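Local coordinates for protein acidocalcisomal pyrophosphatase (Trypanosoma brucei brucei, PDB 5CUY) that probably hydrolyses inorganic pyrophosphate to phosphate in a magnesium-dependent reaction, at residues Gly34-Thr39 with Val59-Leu64; Leu96-Val101 with Ala119-Ile124; Val169-Gly174 with Leu184-Asp189. The protein carries 1 engineered substitution. All coordinates share one frame; numbering follows the deposited sequence.

Interaction 1. Residues Gly34-Thr39 with Val59-Leu64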
loop_
_atom_site.group_PDB
_atom_site.type_symbol
_atom_site.label_atom_id
_atom_site.label_comp_id
_atom_site.label_asym_id
_atom_site.label_seq_id
_atom_site.Cartn_x
_atom_site.Cartn_y
_atom_site.Cartn_z
ATOM N N GLY D 34 6.043 -36.368 11.639
ATOM C CA GLY D 34 5.729 -36.801 10.283
ATOM C C GLY D 34 5.132 -38.216 10.229
ATOM O O GLY D 34 5.186 -38.999 11.197
ATOM N N THR D 35 4.573 -38.576 9.084
ATOM C CA THR D 35 3.975 -39.887 8.976
ATOM C C THR D 35 4.609 -40.804 7.932
ATOM O O THR D 35 5.598 -40.470 7.288
ATOM C CB THR D 35 2.472 -39.729 8.677
ATOM O OG1 THR D 35 2.210 -38.379 8.255
ATOM C CG2 THR D 35 1.639 -40.084 9.923
ATOM N N ASN D 36 4.017 -41.982 7.802
ATOM C CA ASN D 36 4.421 -42.987 6.836
ATOM C C ASN D 36 3.991 -42.495 5.471
ATOM O O ASN D 36 3.118 -41.626 5.342
ATOM C CB ASN D 36 3.642 -44.284 7.069
ATOM C CG ASN D 36 4.354 -45.254 7.970
ATOM O OD1 ASN D 36 5.331 -44.908 8.658
ATOM N ND2 ASN D 36 3.860 -46.488 7.983
ATOM N N ILE D 37 4.587 -43.063 4.436
ATOM C CA ILE D 37 4.136 -42.702 3.117
ATOM C C ILE D 37 2.864 -43.535 3.068
ATOM O O ILE D 37 2.849 -44.763 3.368
ATOM C CB ILE D 37 5.133 -43.101 2.026
ATOM C CG1 ILE D 37 6.273 -42.078 2.008
ATOM C CG2 ILE D 37 4.423 -43.149 0.706
ATOM C CD1 ILE D 37 7.521 -42.577 1.391
ATOM N N SER D 38 1.778 -42.866 2.739
ATOM C CA SER D 38 0.534 -43.543 2.727
ATOM C C SER D 38 0.168 -43.947 1.343
ATOM O O SER D 38 0.683 -43.434 0.376
ATOM C CB SER D 38 -0.527 -42.670 3.358
ATOM O OG SER D 38 -1.770 -42.937 2.750
ATOM N N THR D 39 -0.734 -44.903 1.279
ATOM C CA THR D 39 -1.234 -45.498 0.064
ATOM C C THR D 39 -2.288 -44.688 -0.729
ATOM O O THR D 39 -2.349 -44.755 -1.981
ATOM C CB THR D 39 -1.813 -46.891 0.457
ATOM O OG1 THR D 39 -1.096 -47.927 -0.224
ATOM C CG2 THR D 39 -3.282 -46.988 0.186
ATOM N N VAL D 59 13.273 -40.538 11.704
ATOM C CA VAL D 59 12.634 -39.512 10.920
ATOM C C VAL D 59 11.574 -40.242 10.155
ATOM O O VAL D 59 11.820 -41.324 9.672
ATOM C CB VAL D 59 13.610 -38.892 9.930
ATOM C CG1 VAL D 59 12.868 -37.911 9.031
ATOM C CG2 VAL D 59 14.780 -38.225 10.705
ATOM N N SER D 60 10.396 -39.657 10.039
ATOM C CA SER D 60 9.326 -40.322 9.338
ATOM C C SER D 60 9.605 -40.584 7.845
ATOM O O SER D 60 10.437 -39.908 7.215
ATOM C CB SER D 60 8.063 -39.483 9.488
ATOM O OG SER D 60 8.215 -38.202 8.908
ATOM N N GLU D 61 8.886 -41.540 7.271
ATOM C CA GLU D 61 9.033 -41.846 5.861
ATOM C C GLU D 61 8.868 -40.604 4.944
ATOM O O GLU D 61 9.679 -40.300 4.070
ATOM C CB GLU D 61 8.010 -42.912 5.498
ATOM C CG GLU D 61 8.368 -44.299 5.961
ATOM C CD GLU D 61 7.304 -45.342 5.594
ATOM O OE1 GLU D 61 7.558 -46.543 5.828
ATOM O OE2 GLU D 61 6.217 -44.974 5.085
ATOM N N LEU D 62 7.769 -39.903 5.149
ATOM C CA LEU D 62 7.445 -38.707 4.415
ATOM C C LEU D 62 8.561 -37.650 4.605
ATOM O O LEU D 62 8.986 -37.030 3.628
ATOM C CB LEU D 62 6.106 -38.211 4.914
ATOM C CG LEU D 62 5.110 -37.640 3.917
ATOM C CD1 LEU D 62 5.575 -37.855 2.469
ATOM C CD2 LEU D 62 3.751 -38.292 4.240
ATOM N N ASP D 63 9.056 -37.458 5.831
ATOM C CA ASP D 63 10.138 -36.483 6.015
ATOM C C ASP D 63 11.409 -36.945 5.298
ATOM O O ASP D 63 12.198 -36.096 4.826
ATOM C CB ASP D 63 10.501 -36.248 7.492
ATOM C CG ASP D 63 9.653 -35.167 8.167
ATOM O OD1 ASP D 63 9.043 -34.327 7.491
ATOM O OD2 ASP D 63 9.608 -35.148 9.410
ATOM N N LEU D 64 11.641 -38.262 5.238
ATOM C CA LEU D 64 12.824 -38.738 4.532
ATOM C C LEU D 64 12.602 -38.527 3.036
ATOM O O LEU D 64 13.520 -38.153 2.289
ATOM C CB LEU D 64 13.096 -40.217 4.778
ATOM C CG LEU D 64 13.949 -40.542 6.000
ATOM C CD1 LEU D 64 13.962 -42.064 6.156
ATOM C CD2 LEU D 64 15.375 -39.965 5.893
HETATM O O HOH W 1 7.269 -43.098 8.895
#
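Thr35 O takes the N-H of Leu62 (O to N 3.1 Å), fixing the extended loop after helix 29-33 to the N-terminal turn of helix 61-67, where Ser60 is the N-cap. Two residues on, the backbone donates in the other direction: Ile37 N reaches Glu61 OE2 at 2.6 Å, using the carboxylate's anti lone pair, the one turned away from OE1. Glu61 meets it because CG lies beside its own backbone N (chi1 -76°) and the chain then runs straight out past Asn36 CA. The Asn36 amide is stacked on the Glu61 carboxylate, their planes 18° apart and Asn36 OD1 3.7 Å from Glu61 CD. A water joins the same two residues, giving a proton to Asn36 OD1 at 2.7 Å and accepting from Glu61 N at 2.8 Å. On the flank, Ile37 crosses Glu61 at about a right angle and sets CG1 4.3 Å from Leu62 CD1, while Leu62 CD2 lies against Asn36 O.

The next shell fixes the carboxylate from several directions. Arg83, on helix 74-86, forms a salt bridge to OE2 and also bonds Ile37 O, and Ile51 N donates to OE1; such a set of donors would probably favour the charged form of Glu61. Other copies of the protein close in as well: Tyr177 of the second subunit packs on Leu62, and Arg366 of the third subunit forms a salt bridge with Asp63 OD2. Gly34 leaves helix 29-33 with positive phi and passes directly beside the cap. Ser60 OG, placed between its backbone N and carbonyl carbon, donates to His33 O and accepts the capping bond from Asp63 N at 3.3 Å.

Interaction 2. Residues Leu96-Val101 with Ala119-Ile124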
loop_
_atom_site.group_PDB
_atom_site.type_symbol
_atom_site.label_atom_id
_atom_site.label_comp_id
_atom_site.label_asym_id
_atom_site.label_seq_id
_atom_site.Cartn_x
_atom_site.Cartn_y
_atom_site.Cartn_z
ATOM N N LEU D 96 -3.201 -60.547 -7.607
ATOM C CA LEU D 96 -4.194 -59.717 -8.293
ATOM C C LEU D 96 -4.443 -60.269 -9.676
ATOM O O LEU D 96 -3.583 -60.953 -10.238
ATOM C CB LEU D 96 -3.717 -58.278 -8.444
ATOM C CG LEU D 96 -3.555 -57.395 -7.215
ATOM C CD1 LEU D 96 -2.978 -56.020 -7.649
ATOM C CD2 LEU D 96 -4.895 -57.268 -6.524
ATOM N N THR D 97 -5.617 -59.980 -10.226
ATOM C CA THR D 97 -5.942 -60.448 -11.571
ATOM C C THR D 97 -5.431 -59.370 -12.534
ATOM O O THR D 97 -5.495 -58.175 -12.218
ATOM C CB THR D 97 -7.458 -60.634 -11.747
ATOM O OG1 THR D 97 -8.126 -59.368 -11.616
ATOM C CG2 THR D 97 -7.977 -61.588 -10.688
ATOM N N PRO D 98 -4.936 -59.777 -13.722
ATOM C CA PRO D 98 -4.400 -58.862 -14.737
ATOM C C PRO D 98 -5.163 -57.537 -14.866
ATOM O O PRO D 98 -4.554 -56.478 -15.081
ATOM C CB PRO D 98 -4.456 -59.697 -16.018
ATOM C CG PRO D 98 -4.237 -61.087 -15.521
ATOM C CD PRO D 98 -5.127 -61.124 -14.295
ATOM N N ASP D 99 -6.486 -57.587 -14.717
ATOM C CA ASP D 99 -7.243 -56.370 -14.846
ATOM C C ASP D 99 -7.008 -55.418 -13.690
ATOM O O ASP D 99 -6.949 -54.210 -13.900
ATOM C CB ASP D 99 -8.721 -56.688 -15.063
ATOM C CG ASP D 99 -9.114 -56.584 -16.553
ATOM O OD1 ASP D 99 -8.490 -57.300 -17.390
ATOM O OD2 ASP D 99 -10.022 -55.773 -16.892
ATOM N N LYS D 100 -6.852 -55.956 -12.480
ATOM C CA LYS D 100 -6.563 -55.137 -11.288
ATOM C C LYS D 100 -5.129 -54.577 -11.393
ATOM O O LYS D 100 -4.822 -53.473 -10.928
ATOM C CB LYS D 100 -6.678 -55.979 -10.015
ATOM C CG LYS D 100 -8.049 -56.025 -9.441
ATOM C CD LYS D 100 -8.507 -54.615 -9.074
ATOM C CE LYS D 100 -10.029 -54.560 -8.779
ATOM N NZ LYS D 100 -10.533 -53.160 -8.557
ATOM N N VAL D 101 -4.266 -55.369 -12.014
ATOM C CA VAL D 101 -2.898 -54.992 -12.202
ATOM C C VAL D 101 -2.858 -53.772 -13.122
ATOM O O VAL D 101 -2.021 -52.902 -12.961
ATOM C CB VAL D 101 -2.054 -56.169 -12.787
ATOM C CG1 VAL D 101 -0.616 -55.703 -13.018
ATOM C CG2 VAL D 101 -2.053 -57.368 -11.821
ATOM N N ALA D 119 0.317 -56.251 -23.849
ATOM C CA ALA D 119 1.738 -56.513 -23.884
ATOM C C ALA D 119 2.206 -56.846 -22.472
ATOM O O ALA D 119 3.059 -57.710 -22.259
ATOM C CB ALA D 119 2.474 -55.302 -24.415
ATOM N N MET D 120 1.628 -56.174 -21.492
ATOM C CA MET D 120 2.044 -56.443 -20.139
ATOM C C MET D 120 1.360 -57.700 -19.609
ATOM O O MET D 120 1.982 -58.494 -18.900
ATOM C CB MET D 120 1.793 -55.217 -19.241
ATOM C CG MET D 120 0.436 -55.116 -18.585
ATOM S SD MET D 120 0.560 -55.205 -16.796
ATOM C CE MET D 120 -0.093 -56.909 -16.508
ATOM N N LYS D 121 0.097 -57.911 -19.958
ATOM C CA LYS D 121 -0.567 -59.114 -19.465
ATOM C C LYS D 121 0.280 -60.286 -19.931
ATOM O O LYS D 121 0.452 -61.284 -19.225
ATOM C CB LYS D 121 -1.971 -59.240 -20.050
ATOM C CG LYS D 121 -2.870 -58.051 -19.775
ATOM C CD LYS D 121 -4.305 -58.323 -20.228
ATOM C CE LYS D 121 -5.092 -59.207 -19.226
ATOM N NZ LYS D 121 -4.531 -60.584 -18.928
ATOM N N ALA D 122 0.837 -60.108 -21.127
ATOM C CA ALA D 122 1.655 -61.090 -21.817
ATOM C C ALA D 122 3.005 -61.376 -21.188
ATOM O O ALA D 122 3.328 -62.535 -20.890
ATOM C CB ALA D 122 1.850 -60.644 -23.242
ATOM N N GLU D 123 3.798 -60.320 -21.018
ATOM C CA GLU D 123 5.125 -60.430 -20.429
ATOM C C GLU D 123 5.107 -60.903 -18.962
ATOM O O GLU D 123 5.977 -61.662 -18.547
ATOM C CB GLU D 123 5.836 -59.080 -20.564
ATOM C CG GLU D 123 6.168 -58.704 -22.010
ATOM C CD GLU D 123 6.339 -57.193 -22.223
ATOM O OE1 GLU D 123 7.121 -56.795 -23.122
ATOM O OE2 GLU D 123 5.683 -56.407 -21.503
ATOM N N ILE D 124 4.109 -60.471 -18.189
ATOM C CA ILE D 124 3.989 -60.861 -16.784
ATOM C C ILE D 124 3.846 -62.366 -16.589
ATOM O O ILE D 124 4.443 -62.934 -15.678
ATOM C CB ILE D 124 2.778 -60.173 -16.086
ATOM C CG1 ILE D 124 3.213 -58.847 -15.459
ATOM C CG2 ILE D 124 2.234 -61.047 -14.983
ATOM C CD1 ILE D 124 2.223 -58.269 -14.467
#
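Val101 and Met120 cross obliquely in the apolar core between helix 98-107 and helix 114-124, within a small helical domain whose form is consistent with an EF-hand-like fold. Val101 CG1, held anti to its backbone N (chi1 178°), does the touching on one side, with Met120 CE at 3.7 Å. The thioether gets there by a bent path: Met120 CG sits between backbone N and carbonyl carbon, and further bends at chi2 and chi3 bring SD, then CE, against the same methyl group. Ile124, one turn further along, adds its CD1 at 4.1 Å from Val101 CG1, which therefore faces two side chains of the opposing helix. Beyond them Trp139 of helix 133-142 packs on both Met120 and Ile124, and Phe136 on Val101.

No hydrogen bond joins the two segments. On the more exposed side, Lys121 crosses the Pro98 ring at about a right angle. Its chain bends at chi3 and chi4, which brings CE and NZ against Pro98. Asp99 has the opposite charge, but its OD1 is 5.4 Å from Lys121 NZ, too far for a salt bridge, so any attraction is probably weak. Lys121 NZ ends against Pro98, 3.0 Å from CB and 3.5 Å from CG.

Interaction 3. Residues Val169-Gly174 with Leu184-Asp189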
loop_
_atom_site.group_PDB
_atom_site.type_symbol
_atom_site.label_atom_id
_atom_site.label_comp_id
_atom_site.label_asym_id
_atom_site.label_seq_id
_atom_site.Cartn_x
_atom_site.Cartn_y
_atom_site.Cartn_z
ATOM N N VAL D 169 -14.877 4.744 -24.848
ATOM C CA VAL D 169 -14.141 5.873 -25.383
ATOM C C VAL D 169 -14.909 7.079 -24.897
ATOM O O VAL D 169 -16.131 7.125 -25.010
ATOM C CB VAL D 169 -14.085 5.850 -26.919
ATOM C CG1 VAL D 169 -13.367 7.055 -27.409
ATOM C CG2 VAL D 169 -13.347 4.604 -27.403
ATOM N N VAL D 170 -14.210 8.032 -24.297
ATOM C CA VAL D 170 -14.877 9.212 -23.788
ATOM C C VAL D 170 -14.378 10.486 -24.503
ATOM O O VAL D 170 -13.175 10.770 -24.542
ATOM C CB VAL D 170 -14.660 9.302 -22.293
ATOM C CG1 VAL D 170 -15.409 10.457 -21.730
ATOM C CG2 VAL D 170 -15.161 8.046 -21.627
ATOM N N HIS D 171 -15.306 11.241 -25.085
ATOM C CA HIS D 171 -14.930 12.451 -25.800
ATOM C C HIS D 171 -15.546 13.691 -25.223
ATOM O O HIS D 171 -16.716 13.716 -24.933
ATOM C CB HIS D 171 -15.347 12.427 -27.297
ATOM C CG HIS D 171 -14.551 11.490 -28.156
ATOM N ND1 HIS D 171 -13.194 11.286 -27.989
ATOM C CD2 HIS D 171 -14.930 10.688 -29.186
ATOM C CE1 HIS D 171 -12.777 10.390 -28.874
ATOM N NE2 HIS D 171 -13.810 10.011 -29.610
ATOM N N GLU D 172 -14.733 14.729 -25.094
ATOM C CA GLU D 172 -15.186 16.031 -24.638
ATOM C C GLU D 172 -15.548 16.818 -25.894
ATOM O O GLU D 172 -14.906 16.694 -26.928
ATOM C CB GLU D 172 -14.073 16.766 -23.905
ATOM C CG GLU D 172 -13.722 16.140 -22.601
ATOM C CD GLU D 172 -13.008 17.106 -21.671
ATOM O OE1 GLU D 172 -11.762 17.023 -21.550
ATOM O OE2 GLU D 172 -13.697 17.952 -21.063
ATOM N N LYS D 173 -16.592 17.606 -25.833
ATOM C CA LYS D 173 -16.922 18.388 -27.003
ATOM C C LYS D 173 -17.450 19.669 -26.424
ATOM O O LYS D 173 -18.032 19.669 -25.345
ATOM C CB LYS D 173 -17.983 17.683 -27.869
ATOM C CG LYS D 173 -19.444 17.890 -27.438
ATOM C CD LYS D 173 -20.284 18.551 -28.534
ATOM C CE LYS D 173 -20.601 17.592 -29.710
ATOM N NZ LYS D 173 -21.892 16.865 -29.508
ATOM N N GLY D 174 -17.212 20.779 -27.098
ATOM C CA GLY D 174 -17.703 22.038 -26.577
ATOM C C GLY D 174 -16.709 22.647 -25.619
ATOM O O GLY D 174 -15.547 22.205 -25.524
ATOM N N LEU D 184 -19.246 13.014 -24.169
ATOM C CA LEU D 184 -19.966 11.931 -24.860
ATOM C C LEU D 184 -19.311 10.552 -24.681
ATOM O O LEU D 184 -18.127 10.460 -24.417
ATOM C CB LEU D 184 -20.083 12.233 -26.359
ATOM C CG LEU D 184 -20.513 13.630 -26.854
ATOM C CD1 LEU D 184 -21.122 13.508 -28.242
ATOM C CD2 LEU D 184 -21.516 14.232 -25.950
ATOM N N TYR D 185 -20.084 9.483 -24.847
ATOM C CA TYR D 185 -19.565 8.121 -24.699
ATOM C C TYR D 185 -19.737 7.214 -25.890
ATOM O O TYR D 185 -20.740 7.267 -26.605
ATOM C CB TYR D 185 -20.222 7.418 -23.516
ATOM C CG TYR D 185 -19.982 8.080 -22.193
ATOM C CD1 TYR D 185 -20.619 9.284 -21.867
ATOM C CD2 TYR D 185 -19.070 7.552 -21.299
ATOM C CE1 TYR D 185 -20.338 9.934 -20.678
ATOM C CE2 TYR D 185 -18.788 8.194 -20.134
ATOM C CZ TYR D 185 -19.429 9.378 -19.828
ATOM O OH TYR D 185 -19.194 9.961 -18.622
ATOM N N PHE D 186 -18.770 6.340 -26.090
ATOM C CA PHE D 186 -18.871 5.412 -27.197
ATOM C C PHE D 186 -18.284 4.094 -26.780
ATOM O O PHE D 186 -17.597 4.006 -25.756
ATOM C CB PHE D 186 -18.102 5.911 -28.438
ATOM C CG PHE D 186 -18.500 7.277 -28.888
ATOM C CD1 PHE D 186 -17.920 8.406 -28.313
ATOM C CD2 PHE D 186 -19.491 7.439 -29.852
ATOM C CE1 PHE D 186 -18.326 9.684 -28.682
ATOM C CE2 PHE D 186 -19.910 8.707 -30.227
ATOM C CZ PHE D 186 -19.328 9.836 -29.640
ATOM N N PHE D 187 -18.542 3.101 -27.622
ATOM C CA PHE D 187 -18.083 1.725 -27.479
ATOM C C PHE D 187 -17.432 1.360 -28.812
ATOM O O PHE D 187 -18.039 1.521 -29.880
ATOM C CB PHE D 187 -19.265 0.770 -27.311
ATOM C CG PHE D 187 -19.704 0.521 -25.890
ATOM C CD1 PHE D 187 -19.330 1.363 -24.844
ATOM C CD2 PHE D 187 -20.576 -0.564 -25.622
ATOM C CE1 PHE D 187 -19.807 1.150 -23.540
ATOM C CE2 PHE D 187 -21.072 -0.803 -24.333
ATOM C CZ PHE D 187 -20.694 0.049 -23.269
ATOM N N ARG D 188 -16.201 0.878 -28.759
ATOM C CA ARG D 188 -15.522 0.424 -29.954
ATOM C C ARG D 188 -15.616 -1.090 -29.789
ATOM O O ARG D 188 -14.958 -1.653 -28.915
ATOM C CB ARG D 188 -14.055 0.802 -29.929
ATOM C CG ARG D 188 -13.464 1.146 -31.277
ATOM C CD ARG D 188 -11.975 0.752 -31.449
ATOM N NE ARG D 188 -11.097 1.092 -30.333
ATOM C CZ ARG D 188 -10.871 2.330 -29.866
ATOM N NH1 ARG D 188 -11.459 3.394 -30.412
ATOM N NH2 ARG D 188 -10.042 2.500 -28.829
ATOM N N ASP D 189 -16.454 -1.758 -30.575
ATOM C CA ASP D 189 -16.550 -3.214 -30.489
ATOM C C ASP D 189 -15.144 -3.693 -30.833
ATOM O O ASP D 189 -14.656 -3.397 -31.901
ATOM C CB ASP D 189 -17.533 -3.723 -31.531
ATOM C CG ASP D 189 -17.672 -5.222 -31.517
ATOM O OD1 ASP D 189 -16.648 -5.957 -31.454
ATOM O OD2 ASP D 189 -18.836 -5.667 -31.584
#
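His171 and Phe186 each swing CG back beside the backbone N (chi1 -72° and -55°), which brings the two rings together on one face of the hairpin of strands 166-173 and 182-189. They meet obliquely, planes 52° apart, with His171 CD2 3.6 Å from Phe186 CE1. Two antiparallel hydrogen-bonded pairs hold the backbones beneath. In Val169-Phe186, Phe186 N donates to Val169 O, and Val169 N returns a bond to Phe186 O (3.0 Å). In His171-Leu184, Leu184 N reaches His171 O at 2.7 Å. Between them Val170 and Tyr185 form a non-hydrogen-bonded pair on the other face, side by side, with Val170 CG2 3.9 Å from Tyr185 CE2; the tyrosine OH goes on to Gly308 O.

At one end Lys173 NZ lies 3.7 Å from Leu184 CD1. At the other, the Arg188 guanidinium rests obliquely on Val169 CG2, with salt bridges to Glu195 and to Glu217 of the second subunit. The backbone bonds thus set the strand pairing, while the cross-strand side-chain contacts are mostly van der Waals and the charge of Arg188 is probably balanced by those two glutamates.

In the fold
The three contacts follow one another along the chain without overlapping. Interactions 1 and 2 belong to the helical N-terminal part, with centres 30 Å apart and nearest atoms about 11 Å apart; helix 74-86, which packs on interaction 1, comes between them in sequence. Interaction 3 lies on the opposite side of the chain's centre, its centre 64 Å from that of interaction 1 and 70 Å from that of interaction 2, in the hairpin of strands 166-173 and 182-189. The magnesium site is formed by Asp291, Asp296 and Asp328, and none of the three reaches it. Interactions 1 and 3 both touch the second subunit, whereas no other chain of the assembly touches the two segments of interaction 2.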